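Side-chain contacts in PUM-HD domain-containing protein (Caenorhabditis elegans, PDB 7CGF), which binds PBE-containing RNA through its Pumilio homology domain, the part in this structure, and probably recognises mRNA 3' untranslated regions: residues Glu76-Ile81 / Tyr85-Phe90; Pro111-Ala114 / Tyr118-Arg121. The protein carries 2 engineered substitutions. One frame throughout, in Å; residues are numbered along the deposited sequence.

Interaction 1 (Glu76-Ile81 / Tyr85-Phe90). With nucleotides of chain B.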
loop_
_atom_site.group_PDB
_atom_site.type_symbol
_atom_site.label_atom_id
_atom_site.label_comp_id
_atom_site.label_asym_id
_atom_site.label_seq_id
_atom_site.Cartn_x
_atom_site.Cartn_y
_atom_site.Cartn_z
ATOM N N GLU A 76 -17.734 -20.808 9.708
ATOM C CA GLU A 76 -16.709 -21.835 9.638
ATOM C C GLU A 76 -15.877 -21.762 8.358
ATOM O O GLU A 76 -14.731 -22.229 8.349
ATOM C CB GLU A 76 -17.347 -23.217 9.765
ATOM C CG GLU A 76 -16.368 -24.272 10.215
ATOM C CD GLU A 76 -17.048 -25.584 10.522
ATOM O OE1 GLU A 76 -18.248 -25.556 10.880
ATOM O OE2 GLU A 76 -16.383 -26.635 10.399
ATOM N N LEU A 77 -16.410 -21.170 7.293
ATOM C CA LEU A 77 -15.706 -21.167 6.023
ATOM C C LEU A 77 -14.828 -19.945 5.835
ATOM O O LEU A 77 -13.830 -20.027 5.104
ATOM C CB LEU A 77 -16.697 -21.234 4.857
ATOM C CG LEU A 77 -17.515 -22.530 4.751
ATOM C CD1 LEU A 77 -18.542 -22.389 3.634
ATOM C CD2 LEU A 77 -16.612 -23.730 4.510
ATOM N N VAL A 78 -15.173 -18.797 6.433
ATOM C CA VAL A 78 -14.493 -17.568 6.012
ATOM C C VAL A 78 -13.023 -17.564 6.415
ATOM O O VAL A 78 -12.192 -17.018 5.684
ATOM C CB VAL A 78 -15.190 -16.290 6.522
ATOM C CG1 VAL A 78 -16.501 -16.072 5.780
ATOM C CG2 VAL A 78 -15.385 -16.313 8.041
ATOM N N ASP A 79 -12.676 -18.125 7.577
ATOM C CA ASP A 79 -11.263 -18.218 7.946
ATOM C C ASP A 79 -10.721 -19.625 7.768
ATOM O O ASP A 79 -9.862 -20.070 8.545
ATOM C CB ASP A 79 -11.009 -17.733 9.376
ATOM C CG ASP A 79 -9.555 -17.311 9.583
ATOM O OD1 ASP A 79 -9.004 -16.711 8.644
ATOM O OD2 ASP A 79 -8.949 -17.591 10.652
ATOM N N ASP A 80 -11.189 -20.351 6.753
ATOM C CA ASP A 80 -10.608 -21.640 6.422
ATOM C C ASP A 80 -9.692 -21.518 5.210
ATOM O O ASP A 80 -10.006 -20.814 4.242
ATOM C CB ASP A 80 -11.685 -22.681 6.135
ATOM C CG ASP A 80 -11.089 -24.030 5.842
ATOM O OD1 ASP A 80 -10.620 -24.688 6.797
ATOM O OD2 ASP A 80 -11.055 -24.421 4.668
ATOM N N ILE A 81 -8.582 -22.257 5.268
ATOM C CA ILE A 81 -7.518 -22.202 4.264
ATOM C C ILE A 81 -8.055 -22.471 2.859
ATOM O O ILE A 81 -7.574 -21.885 1.882
ATOM C CB ILE A 81 -6.398 -23.193 4.646
ATOM C CG1 ILE A 81 -5.248 -23.145 3.627
ATOM C CG2 ILE A 81 -6.957 -24.627 4.798
ATOM C CD1 ILE A 81 -4.054 -24.010 4.021
ATOM N N TYR A 85 -12.079 -19.373 -0.263
ATOM C CA TYR A 85 -12.260 -19.138 -1.699
ATOM C C TYR A 85 -13.695 -19.381 -2.129
ATOM O O TYR A 85 -14.193 -18.704 -3.040
ATOM C CB TYR A 85 -11.336 -20.039 -2.516
ATOM C CG TYR A 85 -9.894 -19.854 -2.194
ATOM C CD1 TYR A 85 -9.190 -18.755 -2.659
ATOM C CD2 TYR A 85 -9.236 -20.775 -1.388
ATOM C CE1 TYR A 85 -7.837 -18.592 -2.340
ATOM C CE2 TYR A 85 -7.926 -20.621 -1.068
ATOM C CZ TYR A 85 -7.229 -19.534 -1.529
ATOM O OH TYR A 85 -5.908 -19.418 -1.194
ATOM N N VAL A 86 -14.353 -20.380 -1.524
ATOM C CA VAL A 86 -15.756 -20.656 -1.837
ATOM C C VAL A 86 -16.629 -19.472 -1.456
ATOM O O VAL A 86 -17.493 -19.044 -2.233
ATOM C CB VAL A 86 -16.212 -21.947 -1.137
ATOM C CG1 VAL A 86 -17.733 -22.171 -1.304
ATOM C CG2 VAL A 86 -15.447 -23.126 -1.682
ATOM N N VAL A 87 -16.406 -18.903 -0.267
ATOM C CA VAL A 87 -17.157 -17.718 0.125
ATOM C C VAL A 87 -16.896 -16.572 -0.844
ATOM O O VAL A 87 -17.828 -15.864 -1.256
ATOM C CB VAL A 87 -16.838 -17.312 1.575
ATOM C CG1 VAL A 87 -17.701 -16.087 1.966
ATOM C CG2 VAL A 87 -17.079 -18.507 2.527
ATOM N N GLN A 88 -15.634 -16.378 -1.239
ATOM C CA GLN A 88 -15.309 -15.266 -2.125
ATOM C C GLN A 88 -16.029 -15.365 -3.463
ATOM O O GLN A 88 -16.309 -14.333 -4.083
ATOM C CB GLN A 88 -13.812 -15.204 -2.360
ATOM C CG GLN A 88 -13.074 -14.668 -1.189
ATOM C CD GLN A 88 -11.613 -14.468 -1.510
ATOM O OE1 GLN A 88 -11.259 -13.706 -2.415
ATOM N NE2 GLN A 88 -10.748 -15.180 -0.789
ATOM N N LYS A 89 -16.300 -16.582 -3.943
ATOM C CA LYS A 89 -16.987 -16.720 -5.222
ATOM C C LYS A 89 -18.330 -16.004 -5.223
ATOM O O LYS A 89 -18.775 -15.528 -6.275
ATOM C CB LYS A 89 -17.210 -18.198 -5.563
ATOM C CG LYS A 89 -15.971 -18.944 -6.046
ATOM C CD LYS A 89 -15.409 -18.281 -7.287
ATOM C CE LYS A 89 -14.394 -19.162 -8.002
ATOM N NZ LYS A 89 -13.780 -18.421 -9.164
ATOM N N PHE A 90 -19.000 -15.937 -4.080
ATOM C CA PHE A 90 -20.316 -15.315 -4.034
ATOM C C PHE A 90 -20.267 -13.810 -3.786
ATOM O O PHE A 90 -21.327 -13.185 -3.639
ATOM C CB PHE A 90 -21.184 -16.017 -2.996
ATOM C CG PHE A 90 -21.647 -17.364 -3.458
ATOM C CD1 PHE A 90 -22.658 -17.463 -4.402
ATOM C CD2 PHE A 90 -21.034 -18.510 -3.012
ATOM C CE1 PHE A 90 -23.079 -18.710 -4.857
ATOM C CE2 PHE A 90 -21.439 -19.755 -3.463
ATOM C CZ PHE A 90 -22.472 -19.856 -4.383
ATOM P P A B 8 -0.202 -20.267 -0.194
ATOM O OP1 A B 8 0.980 -20.980 0.365
ATOM O OP2 A B 8 -0.194 -19.505 -1.480
ATOM O "O5'" A B 8 -1.346 -21.347 -0.382
ATOM C "C5'" A B 8 -1.625 -22.305 0.625
ATOM C "C4'" A B 8 -2.296 -23.509 0.022
ATOM O "O4'" A B 8 -3.572 -23.107 -0.563
ATOM C "C3'" A B 8 -1.509 -24.184 -1.103
ATOM O "O3'" A B 8 -1.751 -25.588 -1.042
ATOM C "C2'" A B 8 -2.177 -23.625 -2.352
ATOM O "O2'" A B 8 -2.004 -24.410 -3.517
ATOM C "C1'" A B 8 -3.632 -23.574 -1.893
ATOM N N9 A B 8 -4.506 -22.688 -2.673
ATOM C C8 A B 8 -4.213 -21.443 -3.147
ATOM N N7 A B 8 -5.195 -20.899 -3.836
ATOM C C5 A B 8 -6.214 -21.859 -3.783
ATOM C C6 A B 8 -7.513 -21.910 -4.304
ATOM N N6 A B 8 -8.097 -20.936 -5.013
ATOM N N1 A B 8 -8.240 -23.026 -4.066
ATOM C C2 A B 8 -7.704 -24.028 -3.363
ATOM N N3 A B 8 -6.497 -24.084 -2.824
ATOM C C4 A B 8 -5.793 -22.966 -3.069
ATOM P P U B 7 1.273 -14.487 2.281
ATOM O OP1 U B 7 2.349 -15.468 2.619
ATOM O OP2 U B 7 1.347 -13.670 1.046
ATOM O "O5'" U B 7 -0.113 -15.240 2.191
ATOM C "C5'" U B 7 -0.373 -16.114 1.118
ATOM C "C4'" U B 7 -1.476 -17.046 1.492
ATOM O "O4'" U B 7 -2.736 -16.351 1.463
ATOM C "C3'" U B 7 -1.677 -18.230 0.565
ATOM O "O3'" U B 7 -0.785 -19.277 0.920
ATOM C "C2'" U B 7 -3.154 -18.605 0.772
ATOM O "O2'" U B 7 -3.261 -19.619 1.767
ATOM C "C1'" U B 7 -3.774 -17.293 1.302
ATOM N N1 U B 7 -4.852 -16.681 0.480
ATOM C C2 U B 7 -6.141 -17.062 0.771
ATOM O O2 U B 7 -6.371 -17.918 1.602
ATOM N N3 U B 7 -7.134 -16.455 0.033
ATOM C C4 U B 7 -6.939 -15.504 -0.945
ATOM O O4 U B 7 -7.909 -15.018 -1.534
ATOM C C5 U B 7 -5.575 -15.140 -1.169
ATOM C C6 U B 7 -4.596 -15.721 -0.467
HETATM O O HOH W 1 -5.171 -21.104 0.841
#
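Val87 packs its two methyls against the 76-81 segment: its CG2 lies 3.6 Å from Leu77 CB, and its CG1 lies 4.0 Å from Val78 CG1, where the two valines cross obliquely. With chi1 of -178°, CG1 is anti to the backbone N and CG2 anti to the carbonyl carbon, which turns CG2 to Leu77 and Val78 and sets CG1 against Val78 as well. Leu38 and Ala41 of the preceding helix 37-41 pack on Leu77, while Leu102 and Ile106 of helix 99-106 close on the valines; this apolar part is buried. Helices 74-78 and 83-89 belong to one Pumilio repeat of the PUM-HD superhelix, and 83-89 carries the Asn-Tyr-x-x-Gln pattern (Asn84, Tyr85, Gln88) with which such repeats typically read uracil. Accordingly Gln88 NE2 gives O4 of U7 in chain B a nearly straight bond of 2.9 Å (174° at the hydrogen). Lys125 NZ bonds Gln88 OE1, and Asn84 OD1 takes a weak bond from NE2, which should settle which way round the amide sits. The Tyr85 ring reaches out beside it, with N6 of A8 in chain B 3.3 Å above the ring centre and U7 N3 approaching obliquely. The Ile81 side is partly exposed and wetter: its CB points away, and only its carbonyl O comes close, 3.2 Å from Tyr85 CE2. A water in the plane of the tyrosine ring, 2.7 Å from Tyr85 OH, also lies within bonding distance of Ile81 O, U7 O2' and A8 O4'.

Interaction 2 (Pro111-Ala114 / Tyr118-Arg121). With nucleotides of chain B.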
loop_
_atom_site.group_PDB
_atom_site.type_symbol
_atom_site.label_atom_id
_atom_site.label_comp_id
_atom_site.label_asym_id
_atom_site.label_seq_id
_atom_site.Cartn_x
_atom_site.Cartn_y
_atom_site.Cartn_z
ATOM N N PRO A 111 -15.659 -7.525 12.880
ATOM C CA PRO A 111 -14.561 -7.007 13.714
ATOM C C PRO A 111 -13.518 -8.053 14.079
ATOM O O PRO A 111 -12.368 -7.685 14.352
ATOM C CB PRO A 111 -15.293 -6.463 14.949
ATOM C CG PRO A 111 -16.626 -6.070 14.432
ATOM C CD PRO A 111 -16.964 -7.218 13.494
ATOM N N GLU A 112 -13.870 -9.341 14.085
ATOM C CA GLU A 112 -12.885 -10.403 14.268
ATOM C C GLU A 112 -12.243 -10.826 12.951
ATOM O O GLU A 112 -11.022 -11.034 12.890
ATOM C CB GLU A 112 -13.542 -11.624 14.940
ATOM C CG GLU A 112 -14.301 -11.298 16.227
ATOM C CD GLU A 112 -15.319 -12.377 16.625
ATOM O OE1 GLU A 112 -15.138 -13.566 16.266
ATOM O OE2 GLU A 112 -16.311 -12.030 17.301
ATOM N N TYR A 113 -13.054 -10.964 11.896
ATOM C CA TYR A 113 -12.556 -11.428 10.603
ATOM C C TYR A 113 -11.470 -10.511 10.053
ATOM O O TYR A 113 -10.574 -10.970 9.335
ATOM C CB TYR A 113 -13.709 -11.522 9.591
ATOM C CG TYR A 113 -14.791 -12.541 9.947
ATOM C CD1 TYR A 113 -14.497 -13.678 10.699
ATOM C CD2 TYR A 113 -16.105 -12.338 9.547
ATOM C CE1 TYR A 113 -15.501 -14.605 11.033
ATOM C CE2 TYR A 113 -17.116 -13.270 9.870
ATOM C CZ TYR A 113 -16.805 -14.388 10.607
ATOM O OH TYR A 113 -17.809 -15.285 10.939
ATOM N N ALA A 114 -11.523 -9.217 10.381
ATOM C CA ALA A 114 -10.558 -8.294 9.787
ATOM C C ALA A 114 -9.122 -8.642 10.163
ATOM O O ALA A 114 -8.187 -8.330 9.408
ATOM C CB ALA A 114 -10.900 -6.861 10.195
ATOM N N TYR A 118 -7.175 -15.631 6.616
ATOM C CA TYR A 118 -8.022 -16.020 5.488
ATOM C C TYR A 118 -9.294 -15.175 5.404
ATOM O O TYR A 118 -9.661 -14.721 4.317
ATOM C CB TYR A 118 -8.381 -17.508 5.587
ATOM C CG TYR A 118 -7.177 -18.418 5.675
ATOM C CD1 TYR A 118 -6.160 -18.369 4.725
ATOM C CD2 TYR A 118 -7.070 -19.346 6.707
ATOM C CE1 TYR A 118 -5.047 -19.208 4.817
ATOM C CE2 TYR A 118 -5.954 -20.176 6.806
ATOM C CZ TYR A 118 -4.963 -20.116 5.857
ATOM O OH TYR A 118 -3.857 -20.952 5.946
ATOM N N ALA A 119 -9.947 -14.914 6.536
ATOM C CA ALA A 119 -11.196 -14.154 6.512
ATOM C C ALA A 119 -10.991 -12.721 6.027
ATOM O O ALA A 119 -11.885 -12.146 5.392
ATOM C CB ALA A 119 -11.834 -14.160 7.902
ATOM N N CYS A 120 -9.821 -12.129 6.282
ATOM C CA CYS A 120 -9.615 -10.770 5.793
ATOM C C CYS A 120 -9.589 -10.713 4.265
ATOM O O CYS A 120 -9.859 -9.652 3.690
ATOM C CB CYS A 120 -8.325 -10.174 6.386
ATOM S SG CYS A 120 -6.811 -10.608 5.531
ATOM N N ARG A 121 -9.267 -11.824 3.596
ATOM C CA ARG A 121 -9.326 -11.858 2.137
ATOM C C ARG A 121 -10.768 -11.863 1.650
ATOM O O ARG A 121 -11.064 -11.296 0.588
ATOM C CB ARG A 121 -8.587 -13.086 1.595
ATOM C CG ARG A 121 -7.187 -13.329 2.204
ATOM C CD ARG A 121 -6.290 -12.084 2.109
ATOM N NE ARG A 121 -5.807 -11.806 0.754
ATOM C CZ ARG A 121 -4.645 -12.236 0.262
ATOM N NH1 ARG A 121 -4.287 -11.908 -0.969
ATOM N NH2 ARG A 121 -3.836 -12.980 0.999
ATOM P P A B 6 3.701 -9.047 4.817
ATOM O OP1 A B 6 3.822 -9.618 6.177
ATOM O OP2 A B 6 4.562 -9.483 3.695
ATOM O "O5'" A B 6 2.194 -9.269 4.342
ATOM C "C5'" A B 6 1.847 -10.419 3.581
ATOM C "C4'" A B 6 0.808 -11.264 4.279
ATOM O "O4'" A B 6 -0.343 -10.458 4.615
ATOM C "C3'" A B 6 0.254 -12.400 3.440
ATOM O "O3'" A B 6 1.079 -13.541 3.545
ATOM C "C2'" A B 6 -1.152 -12.620 4.000
ATOM O "O2'" A B 6 -1.110 -13.492 5.124
ATOM C "C1'" A B 6 -1.531 -11.213 4.477
ATOM N N9 A B 6 -2.430 -10.485 3.552
ATOM C C8 A B 6 -3.693 -10.025 3.864
ATOM N N7 A B 6 -4.289 -9.395 2.860
ATOM C C5 A B 6 -3.351 -9.454 1.830
ATOM C C6 A B 6 -3.361 -8.979 0.500
ATOM N N6 A B 6 -4.387 -8.306 -0.033
ATOM N N1 A B 6 -2.281 -9.204 -0.273
ATOM C C2 A B 6 -1.239 -9.870 0.246
ATOM N N3 A B 6 -1.109 -10.365 1.474
ATOM C C4 A B 6 -2.199 -10.117 2.238
ATOM P P U B 7 1.273 -14.487 2.281
ATOM O OP1 U B 7 2.349 -15.468 2.619
ATOM O OP2 U B 7 1.347 -13.670 1.046
ATOM O "O5'" U B 7 -0.113 -15.240 2.191
ATOM C "C5'" U B 7 -0.373 -16.114 1.118
ATOM C "C4'" U B 7 -1.476 -17.046 1.492
ATOM O "O4'" U B 7 -2.736 -16.351 1.463
ATOM C "C3'" U B 7 -1.677 -18.230 0.565
ATOM O "O3'" U B 7 -0.785 -19.277 0.920
ATOM C "C2'" U B 7 -3.154 -18.605 0.772
ATOM O "O2'" U B 7 -3.261 -19.619 1.767
ATOM C "C1'" U B 7 -3.774 -17.293 1.302
ATOM N N1 U B 7 -4.852 -16.681 0.480
ATOM C C2 U B 7 -6.141 -17.062 0.771
ATOM O O2 U B 7 -6.371 -17.918 1.602
ATOM N N3 U B 7 -7.134 -16.455 0.033
ATOM C C4 U B 7 -6.939 -15.504 -0.945
ATOM O O4 U B 7 -7.909 -15.018 -1.534
ATOM C C5 U B 7 -5.575 -15.140 -1.169
ATOM C C6 U B 7 -4.596 -15.721 -0.467
#
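Ala119 CB meets Tyr113 CB at 3.7 Å and touches CG and CD1 of the same ring obliquely, joining helix 110-113 to helix 119-129. Both belong to one Pumilio repeat, whose later helix presents Cys120, Arg121 and Gln124, the Cys-Arg-x-x-Gln pattern that typically reads adenine. Beside the alanine, Cys120 CB lies 3.5 Å from Ala114 O; the link between the helices here is van der Waals contact, without a hydrogen bond across it. With chi1 at 83°, the cysteine sulfur sits between its own backbone N and carbonyl carbon and reaches the RNA, SG being 3.6 Å from C8 of A6 in chain B. Arg121, whose CB leads away from segment 111-114, places its guanidinium between two bases: C5 of U7 in chain B is 3.3 Å above one face and C5 of A6 is 3.4 Å above the opposite face, each over the centre. Bends at chi2 (-53°) and chi3 (-73°) fold the chain so that CG runs past U7 and CD past A6 before the flat head enters. An alanine here would remove this charged spacer and would probably leave A6 and U7 without the flat partner that separates and aligns them. At the RNA margin, Tyr118 CD1 lies 3.2 Å from U7 O2. Farther out, Gln88 of the preceding repeat packs on Arg121, and Gln124 NE2 bonds Cys120 O. Asp79 OD1 receives the backbone N-H groups of both Tyr118 and Ala119, tying this segment to the preceding repeat. Leu123 packs on Tyr113 and Ala114 from within helix 119-129, and Asp75 OD1 is hydrogen-bonded to Tyr113 OH.

Interactions 1 and 2 occupy equivalent places in neighbouring Pumilio repeats, each joining a short helix to the base-reading helix that follows it, with centres about 11 Å apart. Both are buried between their helices, but the first rests on branched aliphatic chains and the second on an alanine and a tyrosine ring. The repeats interlock directly: Val78 CG2 packs 3.4 Å from Tyr113 CE1, and Ile81 CG1 lies near Tyr118 OH. At the RNA surface the chemistry diverges. Interaction 1 offers an amide and a neutral aromatic ring, interaction 2 a thiol and a charged guanidinium, and U7 of chain B lies between the two repeats, touched by both.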